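Local coordinates for protein Dye-decolorizing peroxidase (Irpex lacteus, PDB 7D8M) that binds heme b and probably uses it to carry out peroxidase reactions, as members of the dye-decolorizing peroxidase family do, at residues Lys24-Phe38 and Phe143-Ala156. Sequence-based numbering, arbitrary orientation.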
loop_
_atom_site.group_PDB
_atom_site.type_symbol
_atom_site.label_atom_id
_atom_site.label_comp_id
_atom_site.label_asym_id
_atom_site.label_seq_id
_atom_site.Cartn_x
_atom_site.Cartn_y
_atom_site.Cartn_z
ATOM N N LYS A 24 -13.822 7.039 -5.750
ATOM C CA LYS A 24 -12.990 8.228 -5.910
ATOM C C LYS A 24 -12.344 8.574 -4.575
ATOM O O LYS A 24 -13.039 8.665 -3.558
ATOM C CB LYS A 24 -13.815 9.429 -6.403
ATOM C CG LYS A 24 -14.822 9.129 -7.522
ATOM C CD LYS A 24 -14.122 8.943 -8.887
ATOM C CE LYS A 24 -15.085 8.390 -9.942
ATOM N NZ LYS A 24 -14.422 8.146 -11.257
ATOM N N GLU A 25 -11.026 8.784 -4.570
ATOM C CA GLU A 25 -10.315 9.114 -3.339
ATOM C C GLU A 25 -9.421 10.315 -3.587
ATOM O O GLU A 25 -8.546 10.269 -4.458
ATOM C CB GLU A 25 -9.497 7.923 -2.815
ATOM C CG GLU A 25 -9.057 8.133 -1.372
ATOM C CD GLU A 25 -8.198 7.022 -0.797
ATOM O OE1 GLU A 25 -7.893 6.036 -1.514
ATOM O OE2 GLU A 25 -7.819 7.141 0.393
ATOM N N LYS A 26 -9.643 11.385 -2.823
ATOM C CA LYS A 26 -8.860 12.610 -2.914
ATOM C C LYS A 26 -7.888 12.674 -1.742
ATOM O O LYS A 26 -8.278 12.428 -0.596
ATOM C CB LYS A 26 -9.784 13.835 -2.898
ATOM C CG LYS A 26 -9.123 15.178 -3.152
ATOM C CD LYS A 26 -10.204 16.264 -3.271
ATOM C CE LYS A 26 -9.927 17.304 -4.319
ATOM N NZ LYS A 26 -9.518 16.831 -5.645
ATOM N N PHE A 27 -6.633 13.009 -2.026
ATOM C CA PHE A 27 -5.600 13.173 -1.009
ATOM C C PHE A 27 -5.257 14.649 -0.919
ATOM O O PHE A 27 -4.759 15.227 -1.893
ATOM C CB PHE A 27 -4.347 12.357 -1.351
ATOM C CG PHE A 27 -4.567 10.876 -1.343
ATOM C CD1 PHE A 27 -5.095 10.236 -2.456
ATOM C CD2 PHE A 27 -4.259 10.124 -0.220
ATOM C CE1 PHE A 27 -5.300 8.864 -2.456
ATOM C CE2 PHE A 27 -4.467 8.753 -0.199
ATOM C CZ PHE A 27 -4.989 8.120 -1.320
ATOM N N VAL A 28 -5.534 15.266 0.237
ATOM C CA VAL A 28 -5.280 16.691 0.432
ATOM C C VAL A 28 -4.105 16.829 1.389
ATOM O O VAL A 28 -4.256 16.657 2.605
ATOM C CB VAL A 28 -6.516 17.429 0.959
ATOM C CG1 VAL A 28 -6.214 18.924 1.099
ATOM C CG2 VAL A 28 -7.696 17.217 0.017
ATOM N N PHE A 29 -2.934 17.167 0.849
ATOM C CA PHE A 29 -1.733 17.349 1.656
ATOM C C PHE A 29 -1.588 18.827 2.003
ATOM O O PHE A 29 -1.758 19.698 1.143
ATOM C CB PHE A 29 -0.491 16.848 0.919
ATOM C CG PHE A 29 -0.536 15.359 0.566
ATOM C CD1 PHE A 29 -0.109 14.399 1.472
ATOM C CD2 PHE A 29 -1.021 14.940 -0.661
ATOM C CE1 PHE A 29 -0.156 13.031 1.153
ATOM C CE2 PHE A 29 -1.060 13.584 -0.992
ATOM C CZ PHE A 29 -0.630 12.631 -0.083
ATOM N N PHE A 30 -1.274 19.110 3.259
ATOM C CA PHE A 30 -1.351 20.487 3.716
ATOM C C PHE A 30 -0.213 20.804 4.668
ATOM O O PHE A 30 0.381 19.918 5.287
ATOM C CB PHE A 30 -2.692 20.768 4.413
ATOM C CG PHE A 30 -2.951 19.893 5.617
ATOM C CD1 PHE A 30 -2.445 20.231 6.869
ATOM C CD2 PHE A 30 -3.715 18.740 5.499
ATOM C CE1 PHE A 30 -2.681 19.425 7.975
ATOM C CE2 PHE A 30 -3.960 17.934 6.599
ATOM C CZ PHE A 30 -3.443 18.282 7.842
ATOM N N HIS A 31 0.027 22.106 4.814
ATOM C CA HIS A 31 0.943 22.679 5.786
ATOM C C HIS A 31 0.132 23.527 6.754
ATOM O O HIS A 31 -0.865 24.143 6.363
ATOM C CB HIS A 31 1.995 23.547 5.091
ATOM C CG HIS A 31 2.943 24.223 6.032
ATOM N ND1 HIS A 31 4.038 23.583 6.567
ATOM C CD2 HIS A 31 2.965 25.485 6.527
ATOM C CE1 HIS A 31 4.687 24.416 7.361
ATOM N NE2 HIS A 31 4.063 25.578 7.346
ATOM N N ILE A 32 0.547 23.554 8.019
ATOM C CA ILE A 32 -0.179 24.289 9.051
ATOM C C ILE A 32 0.470 25.657 9.221
ATOM O O ILE A 32 1.648 25.751 9.589
ATOM C CB ILE A 32 -0.207 23.514 10.377
ATOM C CG1 ILE A 32 -0.884 22.158 10.168
ATOM C CG2 ILE A 32 -0.935 24.314 11.449
ATOM C CD1 ILE A 32 -0.982 21.317 11.413
ATOM N N ASN A 33 -0.300 26.717 8.947
ATOM C CA ASN A 33 0.160 28.096 9.112
ATOM C C ASN A 33 -0.161 28.687 10.486
ATOM O O ASN A 33 0.629 29.481 11.004
ATOM C CB ASN A 33 -0.466 28.992 8.042
ATOM C CG ASN A 33 -0.074 28.590 6.645
ATOM O OD1 ASN A 33 1.053 28.165 6.411
ATOM N ND2 ASN A 33 -1.000 28.747 5.695
ATOM N N ASN A 34 -1.292 28.325 11.089
ATOM C CA ASN A 34 -1.710 28.878 12.380
ATOM C C ASN A 34 -2.252 27.741 13.242
ATOM O O ASN A 34 -3.386 27.287 13.044
ATOM C CB ASN A 34 -2.754 29.975 12.184
ATOM C CG ASN A 34 -3.107 30.701 13.480
ATOM O OD1 ASN A 34 -3.331 30.087 14.527
ATOM N ND2 ASN A 34 -3.177 32.022 13.400
ATOM N N ALA A 35 -1.452 27.300 14.213
ATOM C CA ALA A 35 -1.833 26.139 15.011
ATOM C C ALA A 35 -3.120 26.394 15.788
ATOM O O ALA A 35 -4.009 25.533 15.830
ATOM C CB ALA A 35 -0.698 25.756 15.962
ATOM N N THR A 36 -3.243 27.580 16.403
ATOM C CA THR A 36 -4.428 27.875 17.204
ATOM C C THR A 36 -5.693 27.825 16.354
ATOM O O THR A 36 -6.690 27.207 16.744
ATOM C CB THR A 36 -4.290 29.243 17.884
ATOM O OG1 THR A 36 -3.138 29.248 18.739
ATOM C CG2 THR A 36 -5.524 29.533 18.721
ATOM N N ALA A 37 -5.667 28.470 15.185
ATOM C CA ALA A 37 -6.831 28.444 14.303
ATOM C C ALA A 37 -7.067 27.055 13.715
ATOM O O ALA A 37 -8.219 26.659 13.488
ATOM C CB ALA A 37 -6.664 29.477 13.187
ATOM N N PHE A 38 -5.994 26.301 13.473
ATOM C CA PHE A 38 -6.157 24.950 12.947
ATOM C C PHE A 38 -6.835 24.044 13.967
ATOM O O PHE A 38 -7.832 23.384 13.656
ATOM C CB PHE A 38 -4.794 24.391 12.530
ATOM C CG PHE A 38 -4.878 23.100 11.761
ATOM C CD1 PHE A 38 -4.931 21.887 12.424
ATOM C CD2 PHE A 38 -4.882 23.107 10.375
ATOM C CE1 PHE A 38 -4.986 20.697 11.714
ATOM C CE2 PHE A 38 -4.958 21.926 9.660
ATOM C CZ PHE A 38 -5.007 20.724 10.333
ATOM N N PHE A 143 -10.757 26.341 7.243
ATOM C CA PHE A 143 -9.402 26.634 7.691
ATOM C C PHE A 143 -8.970 28.030 7.274
ATOM O O PHE A 143 -8.246 28.705 8.013
ATOM C CB PHE A 143 -8.416 25.585 7.151
ATOM C CG PHE A 143 -8.444 24.288 7.913
ATOM C CD1 PHE A 143 -8.156 24.260 9.271
ATOM C CD2 PHE A 143 -8.766 23.097 7.275
ATOM C CE1 PHE A 143 -8.191 23.073 9.987
ATOM C CE2 PHE A 143 -8.794 21.905 7.977
ATOM C CZ PHE A 143 -8.508 21.890 9.333
ATOM N N GLY A 144 -9.398 28.482 6.100
ATOM C CA GLY A 144 -8.951 29.785 5.627
ATOM C C GLY A 144 -7.439 29.850 5.530
ATOM O O GLY A 144 -6.784 28.939 5.012
ATOM N N ASP A 145 -6.870 30.935 6.044
ATOM C CA ASP A 145 -5.427 31.128 6.008
ATOM C C ASP A 145 -4.681 30.266 7.020
ATOM O O ASP A 145 -3.449 30.296 7.035
ATOM C CB ASP A 145 -5.090 32.600 6.247
ATOM C CG ASP A 145 -5.568 33.493 5.120
ATOM O OD1 ASP A 145 -6.665 33.228 4.580
ATOM O OD2 ASP A 145 -4.853 34.460 4.773
ATOM N N ALA A 146 -5.385 29.504 7.858
ATOM C CA ALA A 146 -4.714 28.703 8.875
ATOM C C ALA A 146 -3.945 27.525 8.278
ATOM O O ALA A 146 -3.103 26.935 8.965
ATOM C CB ALA A 146 -5.733 28.207 9.898
ATOM N N TRP A 147 -4.201 27.173 7.022
ATOM C CA TRP A 147 -3.436 26.117 6.365
ATOM C C TRP A 147 -3.141 26.512 4.928
ATOM O O TRP A 147 -3.671 27.493 4.402
ATOM C CB TRP A 147 -4.182 24.775 6.420
ATOM C CG TRP A 147 -5.303 24.610 5.407
ATOM C CD1 TRP A 147 -5.926 25.593 4.679
ATOM C CD2 TRP A 147 -5.931 23.379 5.030
ATOM N NE1 TRP A 147 -6.885 25.043 3.863
ATOM C CE2 TRP A 147 -6.912 23.687 4.063
ATOM C CE3 TRP A 147 -5.744 22.041 5.401
ATOM C CZ2 TRP A 147 -7.706 22.706 3.469
ATOM C CZ3 TRP A 147 -6.543 21.070 4.817
ATOM C CH2 TRP A 147 -7.506 21.404 3.860
ATOM N N THR A 148 -2.294 25.720 4.284
ATOM C CA THR A 148 -2.076 25.791 2.850
ATOM C C THR A 148 -2.142 24.371 2.310
ATOM O O THR A 148 -1.491 23.476 2.854
ATOM C CB THR A 148 -0.713 26.416 2.515
ATOM O OG1 THR A 148 -0.645 27.736 3.067
ATOM C CG2 THR A 148 -0.506 26.489 1.003
ATOM N N ILE A 149 -2.949 24.152 1.282
ATOM C CA ILE A 149 -2.898 22.882 0.571
ATOM C C ILE A 149 -1.670 22.918 -0.324
ATOM O O ILE A 149 -1.549 23.790 -1.189
ATOM C CB ILE A 149 -4.177 22.633 -0.239
ATOM C CG1 ILE A 149 -5.345 22.377 0.712
ATOM C CG2 ILE A 149 -3.963 21.441 -1.212
ATOM C CD1 ILE A 149 -6.723 22.454 0.056
ATOM N N VAL A 150 -0.738 22.001 -0.085
ATOM C CA VAL A 150 0.500 21.969 -0.852
ATOM C C VAL A 150 0.463 20.936 -1.974
ATOM O O VAL A 150 1.298 21.004 -2.886
ATOM C CB VAL A 150 1.711 21.720 0.073
ATOM C CG1 VAL A 150 1.767 22.801 1.171
ATOM C CG2 VAL A 150 1.616 20.357 0.704
ATOM N N TYR A 151 -0.482 19.998 -1.945
ATOM C CA TYR A 151 -0.595 18.998 -3.000
ATOM C C TYR A 151 -1.980 18.381 -2.920
ATOM O O TYR A 151 -2.411 17.981 -1.836
ATOM C CB TYR A 151 0.480 17.915 -2.860
ATOM C CG TYR A 151 0.548 16.991 -4.054
ATOM C CD1 TYR A 151 0.627 17.504 -5.346
ATOM C CD2 TYR A 151 0.529 15.612 -3.896
ATOM C CE1 TYR A 151 0.691 16.666 -6.448
ATOM C CE2 TYR A 151 0.590 14.767 -4.989
ATOM C CZ TYR A 151 0.672 15.302 -6.262
ATOM O OH TYR A 151 0.724 14.473 -7.353
ATOM N N ASP A 152 -2.665 18.293 -4.058
ATOM C CA ASP A 152 -4.063 17.856 -4.109
ATOM C C ASP A 152 -4.175 16.794 -5.200
ATOM O O ASP A 152 -4.195 17.126 -6.388
ATOM C CB ASP A 152 -4.981 19.046 -4.380
ATOM C CG ASP A 152 -6.451 18.731 -4.151
ATOM O OD1 ASP A 152 -6.836 17.559 -4.280
ATOM O OD2 ASP A 152 -7.233 19.669 -3.856
ATOM N N LEU A 153 -4.250 15.521 -4.806
ATOM C CA LEU A 153 -4.186 14.398 -5.740
ATOM C C LEU A 153 -5.523 13.663 -5.776
ATOM O O LEU A 153 -6.015 13.207 -4.738
ATOM C CB LEU A 153 -3.061 13.436 -5.356
ATOM C CG LEU A 153 -3.045 12.153 -6.182
ATOM C CD1 LEU A 153 -2.710 12.491 -7.618
ATOM C CD2 LEU A 153 -2.046 11.137 -5.625
ATOM N N ASP A 154 -6.114 13.558 -6.966
ATOM C CA ASP A 154 -7.307 12.743 -7.168
ATOM C C ASP A 154 -6.918 11.355 -7.663
ATOM O O ASP A 154 -6.134 11.221 -8.608
ATOM C CB ASP A 154 -8.253 13.395 -8.175
ATOM C CG ASP A 154 -8.848 14.693 -7.654
ATOM O OD1 ASP A 154 -9.279 14.708 -6.488
ATOM O OD2 ASP A 154 -8.857 15.695 -8.393
ATOM N N SER A 155 -7.474 10.334 -7.035
ATOM C CA SER A 155 -7.309 8.964 -7.482
ATOM C C SER A 155 -8.701 8.408 -7.736
ATOM O O SER A 155 -9.696 8.913 -7.198
ATOM C CB SER A 155 -6.565 8.123 -6.447
ATOM O OG SER A 155 -7.318 8.025 -5.251
ATOM N N ALA A 156 -8.780 7.402 -8.603
ATOM C CA ALA A 156 -10.065 6.824 -8.973
ATOM C C ALA A 156 -9.892 5.364 -9.353
ATOM O O ALA A 156 -8.882 4.987 -9.962
ATOM C CB ALA A 156 -10.698 7.596 -10.135
HETATM O O HOH W 1 2.532 28.108 3.778
#
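F27 and L153, like F29 and Y151, pair through backbone hydrogen bonds where strand 24-32 meets strand 147-156, an outer strand of the antiparallel sheet in this ferredoxin-like half of the DyP fold. A classic beta bulge interrupts the pairing: V150 and Y151 both face F29, whose O takes V150 N at 2.8 Å and Y151 N only weakly.

Side-chain bonds reinforce the pairing. E25 O accepts S155 N and, from the opposite face of its plane, S155 OG (2.7 Å). Just past strand 24-32, N33 ND2 gives a straight bond to T148 OG1 (2.8 Å, 166°) and another to D145 O, fixing the amide's rotation. K26 NZ makes a weak salt bridge to D152 OD1 (3.1 Å); its link to D154 is doubtful, both atoms being uncertainly placed. D152 also pairs with R136.

Among the aromatics, F38 swings CG anti to its backbone N (chi1 -170°) and stacks offset on F143, centroids 4.4 Å apart, with I32 CD1 over its other face. An alanine here would remove that ring and is likely to leave a gap between F143 and I32. F143 CD2 in turn lies over the W147 ring.

Backbone hydrogen bonds thus mainly hold the strands, while stacked rings tie helix 35-49 to the end of helix 129-143.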